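Local coordinates for protein acyl-CoA dehydrogenase (Thermus thermophilus, PDB 2Z1Q) that probably oxidises saturated acyl-CoA thioesters to 2,3-dehydroacyl-CoA, using bound flavin-adenine dinucleotide and passing the electrons to an acceptor, at residues G410-R415 / M459-A464; Q476-A481 / L529-E534. All coordinates share one frame; numbering follows the deposited sequence.

Contact 1. Residues G410-R415 / M459-A464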
# COMPACT_ATOMS: atom_id res chain seq x y z
N GLY B 410 3.74 -25.67 6.54
CA GLY B 410 3.34 -26.78 7.38
C GLY B 410 3.67 -28.16 6.85
O GLY B 410 4.47 -28.88 7.44
N MET B 411 3.05 -28.54 5.74
CA MET B 411 3.30 -29.85 5.16
C MET B 411 4.76 -30.11 4.82
O MET B 411 5.25 -31.23 4.99
CB MET B 411 2.43 -30.06 3.92
CG MET B 411 1.88 -28.77 3.31
SD MET B 411 3.10 -27.76 2.47
CE MET B 411 2.58 -27.98 0.77
N LEU B 412 5.46 -29.08 4.34
CA LEU B 412 6.86 -29.21 3.97
C LEU B 412 7.73 -29.43 5.21
O LEU B 412 8.92 -29.75 5.12
CB LEU B 412 7.31 -27.96 3.22
CG LEU B 412 8.29 -28.17 2.06
CD1 LEU B 412 7.71 -29.19 1.09
CD2 LEU B 412 8.54 -26.84 1.35
N LEU B 413 7.12 -29.25 6.37
CA LEU B 413 7.79 -29.41 7.65
C LEU B 413 7.38 -30.70 8.35
O LEU B 413 8.02 -31.12 9.32
CB LEU B 413 7.49 -28.22 8.56
CG LEU B 413 7.97 -26.86 8.06
CD1 LEU B 413 7.31 -25.76 8.88
CD2 LEU B 413 9.48 -26.77 8.14
N ARG B 414 6.31 -31.33 7.87
CA ARG B 414 5.83 -32.57 8.47
C ARG B 414 6.80 -33.71 8.17
O ARG B 414 6.59 -34.85 8.59
CB ARG B 414 4.44 -32.94 7.93
CG ARG B 414 3.31 -32.05 8.44
CD ARG B 414 1.95 -32.52 7.94
NE ARG B 414 1.92 -32.64 6.49
CZ ARG B 414 0.81 -32.79 5.77
NH1 ARG B 414 -0.37 -32.83 6.37
NH2 ARG B 414 0.88 -32.89 4.45
N ARG B 415 7.86 -33.39 7.44
CA ARG B 415 8.89 -34.38 7.09
C ARG B 415 10.27 -33.84 7.48
O ARG B 415 10.38 -32.77 8.09
CB ARG B 415 8.84 -34.69 5.60
N MET B 459 14.57 -27.35 -0.58
CA MET B 459 15.94 -27.23 -0.12
C MET B 459 16.02 -26.38 1.15
O MET B 459 16.64 -26.78 2.13
CB MET B 459 16.81 -26.60 -1.20
CG MET B 459 18.29 -26.76 -0.95
SD MET B 459 19.23 -25.38 -1.62
CE MET B 459 19.13 -25.69 -3.38
N VAL B 460 15.38 -25.22 1.12
CA VAL B 460 15.41 -24.33 2.27
C VAL B 460 14.66 -24.94 3.45
O VAL B 460 15.14 -24.91 4.58
CB VAL B 460 14.79 -22.98 1.94
CG1 VAL B 460 14.78 -22.11 3.18
CG2 VAL B 460 15.57 -22.33 0.81
N ALA B 461 13.48 -25.48 3.17
CA ALA B 461 12.65 -26.09 4.20
C ALA B 461 13.42 -27.21 4.89
O ALA B 461 13.38 -27.34 6.13
CB ALA B 461 11.37 -26.62 3.57
N GLY B 462 14.11 -28.03 4.10
CA GLY B 462 14.87 -29.13 4.65
C GLY B 462 15.99 -28.66 5.57
O GLY B 462 16.12 -29.14 6.69
N LEU B 463 16.78 -27.70 5.08
CA LEU B 463 17.89 -27.15 5.85
C LEU B 463 17.40 -26.56 7.16
O LEU B 463 18.08 -26.62 8.19
CB LEU B 463 18.63 -26.09 5.03
CG LEU B 463 19.41 -26.62 3.82
CD1 LEU B 463 19.91 -25.48 2.96
CD2 LEU B 463 20.59 -27.46 4.30
N ALA B 464 16.19 -26.00 7.13
CA ALA B 464 15.62 -25.40 8.33
C ALA B 464 15.32 -26.51 9.35
O ALA B 464 15.60 -26.36 10.53
CB ALA B 464 14.35 -24.65 7.98
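L412 meets A461 with its first torsion well off a staggered value (chi1 -143°), and its second torsion (chi2 54°) completes the placement by bringing CD2 over the methyl of A461. The evidence for direct packing is the approach of L412 CD2 to A461 CB at 3.6 Å. Behind it, L412 CG lies 3.8 Å from A461 CB. The backbones can come near because one partner is only a methyl: L412 CA and A461 CA are 6.6 Å apart. L413 takes the ordinary rotamer with CG beside its backbone N (chi1 -62°), and although its CB does not aim at the helix, CD2 ends 4.4 Å from A461 O, a loose approach. In the fold, the short, weakly bonded helical turn 410-413, built on i to i-3 bonds such as L413 N to G410 O, packs on helix 445-468, part of an added helical region that is probably comparable to the C-terminal extension of very-long-chain acyl-CoA dehydrogenases. L412 also rests on A457 and L458 of that helix. V482 of helix 476-502 packs on L412 as well.

Contact 2. Residues Q476-A481 / L529-E534; sequences QEVLGA and LPRLVE. With FAD (flavin-adenine dinucleotide), chain D.
The opening turn of helix 476-502 faces the bend 529-534 across a wide backbone gap, V478 CA and L529 CA being 8.0 Å apart, so V478 and the side chains of R531 and L532 must span it. On V478 the first torsion (chi1 178°) sets CG1 anti to the backbone N and CG2 anti to the carbonyl carbon. CG2 does the touching: V478 CG2 lies 4.2 Å from L532 CD2, and 4.3 Å from R531 CG. These are long apolar approaches without a hydrogen bond across the segments. The bend itself is gathered on one carbonyl, L529 O, which accepts from L532 N at 2.7 Å and from V533 N at 2.9 Å.

The polar ends of the neighbouring residues turn to other partners. The guanidinium of R531 makes a salt bridge through NE to E475, while E477 OE1 makes a salt bridge to R561 NE of the second subunit. E477 OE2 and R531 NH2 remain 6.2 Å apart, too far for a salt bridge, though a weak long-range attraction is possible. One residue before E477, the extended chain of Q476 (chi2 -177°) carries its amide to the adenine: Q476 NE2 donates to FAD N1A at 2.6 Å, short but bent, with 133° at the hydrogen. The amide oxygen accepts from L301 N of the second subunit, so both ends of the group are held at the FAD site, to which R289 and G375 of that subunit also contribute.

Helix 445-468 lies beside both segments, with A464 against V478 and with L463 and Y468 against L532. The bend links helices 505-528 and 535-547, and V541 and Y542 of the latter cover L529.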
# COMPACT_ATOMS: atom_id res chain seq x y z
N GLN B 476 10.23 -17.94 12.10
CA GLN B 476 9.17 -17.46 11.22
C GLN B 476 9.63 -16.78 9.95
O GLN B 476 8.95 -16.88 8.93
CB GLN B 476 8.25 -16.52 11.98
CG GLN B 476 7.58 -17.16 13.15
CD GLN B 476 6.63 -16.21 13.84
OE1 GLN B 476 6.75 -14.99 13.72
NE2 GLN B 476 5.68 -16.76 14.59
N GLU B 477 10.76 -16.06 10.02
CA GLU B 477 11.26 -15.39 8.83
C GLU B 477 11.59 -16.49 7.82
O GLU B 477 11.17 -16.43 6.67
CB GLU B 477 12.51 -14.54 9.12
CG GLU B 477 12.30 -13.33 10.03
CD GLU B 477 12.53 -13.67 11.47
OE1 GLU B 477 13.06 -12.80 12.19
OE2 GLU B 477 12.17 -14.80 11.87
N VAL B 478 12.32 -17.50 8.27
CA VAL B 478 12.64 -18.62 7.40
C VAL B 478 11.36 -19.24 6.82
O VAL B 478 11.29 -19.51 5.62
CB VAL B 478 13.39 -19.72 8.16
CG1 VAL B 478 13.67 -20.89 7.23
CG2 VAL B 478 14.69 -19.16 8.75
N LEU B 479 10.34 -19.47 7.64
CA LEU B 479 9.12 -20.07 7.13
C LEU B 479 8.43 -19.19 6.10
O LEU B 479 7.88 -19.69 5.12
CB LEU B 479 8.15 -20.38 8.27
CG LEU B 479 8.63 -21.43 9.27
CD1 LEU B 479 7.48 -21.86 10.15
CD2 LEU B 479 9.18 -22.64 8.54
N GLY B 480 8.48 -17.88 6.33
CA GLY B 480 7.87 -16.93 5.42
C GLY B 480 8.49 -16.92 4.04
O GLY B 480 7.78 -16.90 3.02
N ALA B 481 9.82 -16.90 3.99
CA ALA B 481 10.53 -16.91 2.72
C ALA B 481 10.14 -18.23 2.01
O ALA B 481 9.90 -18.24 0.81
CB ALA B 481 12.05 -16.84 2.95
N LEU B 529 18.99 -17.91 4.01
CA LEU B 529 19.91 -19.04 3.99
C LEU B 529 21.09 -18.87 4.96
O LEU B 529 21.47 -19.82 5.66
CB LEU B 529 20.39 -19.28 2.56
CG LEU B 529 20.00 -20.62 1.92
CD1 LEU B 529 18.83 -21.29 2.64
CD2 LEU B 529 19.66 -20.35 0.47
N PRO B 530 21.69 -17.67 5.01
CA PRO B 530 22.82 -17.43 5.92
C PRO B 530 22.42 -17.78 7.36
O PRO B 530 23.29 -17.93 8.23
CB PRO B 530 23.09 -15.93 5.74
CG PRO B 530 22.67 -15.68 4.32
CD PRO B 530 21.39 -16.48 4.20
N ARG B 531 21.12 -17.90 7.60
CA ARG B 531 20.59 -18.22 8.92
C ARG B 531 20.63 -19.73 9.20
O ARG B 531 20.62 -20.16 10.36
CB ARG B 531 19.14 -17.73 9.05
CG ARG B 531 18.46 -18.03 10.38
CD ARG B 531 18.95 -17.14 11.51
NE ARG B 531 18.12 -17.30 12.70
CZ ARG B 531 18.13 -16.48 13.75
NH1 ARG B 531 18.95 -15.43 13.78
NH2 ARG B 531 17.31 -16.70 14.77
N LEU B 532 20.68 -20.51 8.12
CA LEU B 532 20.70 -21.97 8.20
C LEU B 532 22.08 -22.60 7.94
O LEU B 532 22.38 -23.67 8.47
CB LEU B 532 19.70 -22.54 7.19
CG LEU B 532 18.32 -21.88 7.21
CD1 LEU B 532 17.41 -22.51 6.17
CD2 LEU B 532 17.72 -22.04 8.60
N VAL B 533 22.90 -21.94 7.13
CA VAL B 533 24.22 -22.47 6.80
C VAL B 533 25.33 -21.43 6.93
O VAL B 533 25.09 -20.23 6.82
CB VAL B 533 24.26 -23.04 5.36
CG1 VAL B 533 23.50 -24.35 5.30
CG2 VAL B 533 23.66 -22.04 4.38
N GLU B 534 26.55 -21.90 7.17
CA GLU B 534 27.71 -21.01 7.29
C GLU B 534 28.98 -21.65 6.73
O GLU B 534 28.98 -22.83 6.33
CB GLU B 534 27.95 -20.63 8.75
CG GLU B 534 28.23 -21.82 9.63
CD GLU B 534 28.77 -21.41 10.98
OE1 GLU B 534 29.87 -20.81 11.03
OE2 GLU B 534 28.09 -21.69 11.99
PA FAD D . -3.47 -8.33 16.39
O1A FAD D . -4.24 -7.42 15.59
O2A FAD D . -3.96 -8.92 17.79
O5B FAD D . -2.39 -9.17 15.63
C5B FAD D . -1.24 -8.36 15.38
C4B FAD D . -0.31 -9.41 14.80
O4B FAD D . -0.72 -10.63 14.35
C3B FAD D . 1.01 -8.98 14.02
O3B FAD D . 2.04 -8.59 14.94
C2B FAD D . 1.18 -10.40 13.35
O2B FAD D . 2.52 -10.77 12.99
C1B FAD D . 0.58 -11.05 14.56
N9A FAD D . 0.73 -12.43 14.90
C8A FAD D . -0.25 -13.11 15.56
N7A FAD D . 0.12 -14.32 15.80
C5A FAD D . 1.36 -14.51 15.29
C6A FAD D . 2.26 -15.61 15.24
N6A FAD D . 1.90 -16.81 15.81
N1A FAD D . 3.46 -15.42 14.63
C2A FAD D . 3.82 -14.25 14.11
N3A FAD D . 3.00 -13.22 14.15
C4A FAD D . 1.78 -13.27 14.71
N1 FAD D . -14.33 -11.62 13.89
C2 FAD D . -15.30 -12.55 13.99
O2 FAD D . -15.18 -13.43 14.83
N3 FAD D . -16.42 -12.53 13.22
C4 FAD D . -16.64 -11.56 12.27
O4 FAD D . -17.64 -11.55 11.60
C4X FAD D . -15.62 -10.49 12.13
N5 FAD D . -15.75 -9.48 11.26
C5X FAD D . -14.82 -8.49 11.18
C6 FAD D . -15.00 -7.37 10.30
C7 FAD D . -14.04 -6.34 10.26
C7M FAD D . -14.26 -5.15 9.35
C8 FAD D . -12.88 -6.41 11.09
C8M FAD D . -11.83 -5.32 11.10
C9 FAD D . -12.69 -7.49 11.93
C9A FAD D . -13.65 -8.54 12.00
N10 FAD D . -13.46 -9.61 12.90
C10 FAD D . -14.42 -10.60 13.02
C1' FAD D . -12.26 -9.57 13.70
C2' FAD D . -11.11 -10.47 13.21
O2' FAD D . -11.47 -11.84 13.30
C3' FAD D . -10.01 -10.07 14.14
O3' FAD D . -9.74 -8.66 13.91
C4' FAD D . -8.71 -10.79 13.94
O4' FAD D . -8.80 -12.21 14.15
C5' FAD D . -7.85 -10.09 14.93
O5' FAD D . -6.58 -10.48 14.95
P FAD D . -5.98 -9.31 15.87
O1P FAD D . -6.40 -8.02 15.27
O2P FAD D . -6.57 -9.41 17.39
O3P FAD D . -4.37 -9.54 15.76

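Contact 1 is partly buried and contact 2 more fully enclosed, yet both are small apolar touches, with centres about 11 Å apart. Contact 1 joins the turn 410-413 to helix 445-468; contact 2 joins helix 476-502 to the loop 529-534, with helix 445-468 as a neighbour. They meet directly: L413 CD1 lies 3.7 Å from L479 CD2, and V460 CG2 lies 3.9 Å from L529 CD1. Contact 1 uses a short leucine-to-methyl approach and is touched by no other protein chain of the assembly. Contact 2 spans a wider backbone gap and is flanked by charged and polar groups that reach the second subunit and the adenine of FAD. The L413 side chain stays about 12 Å from the cofactor.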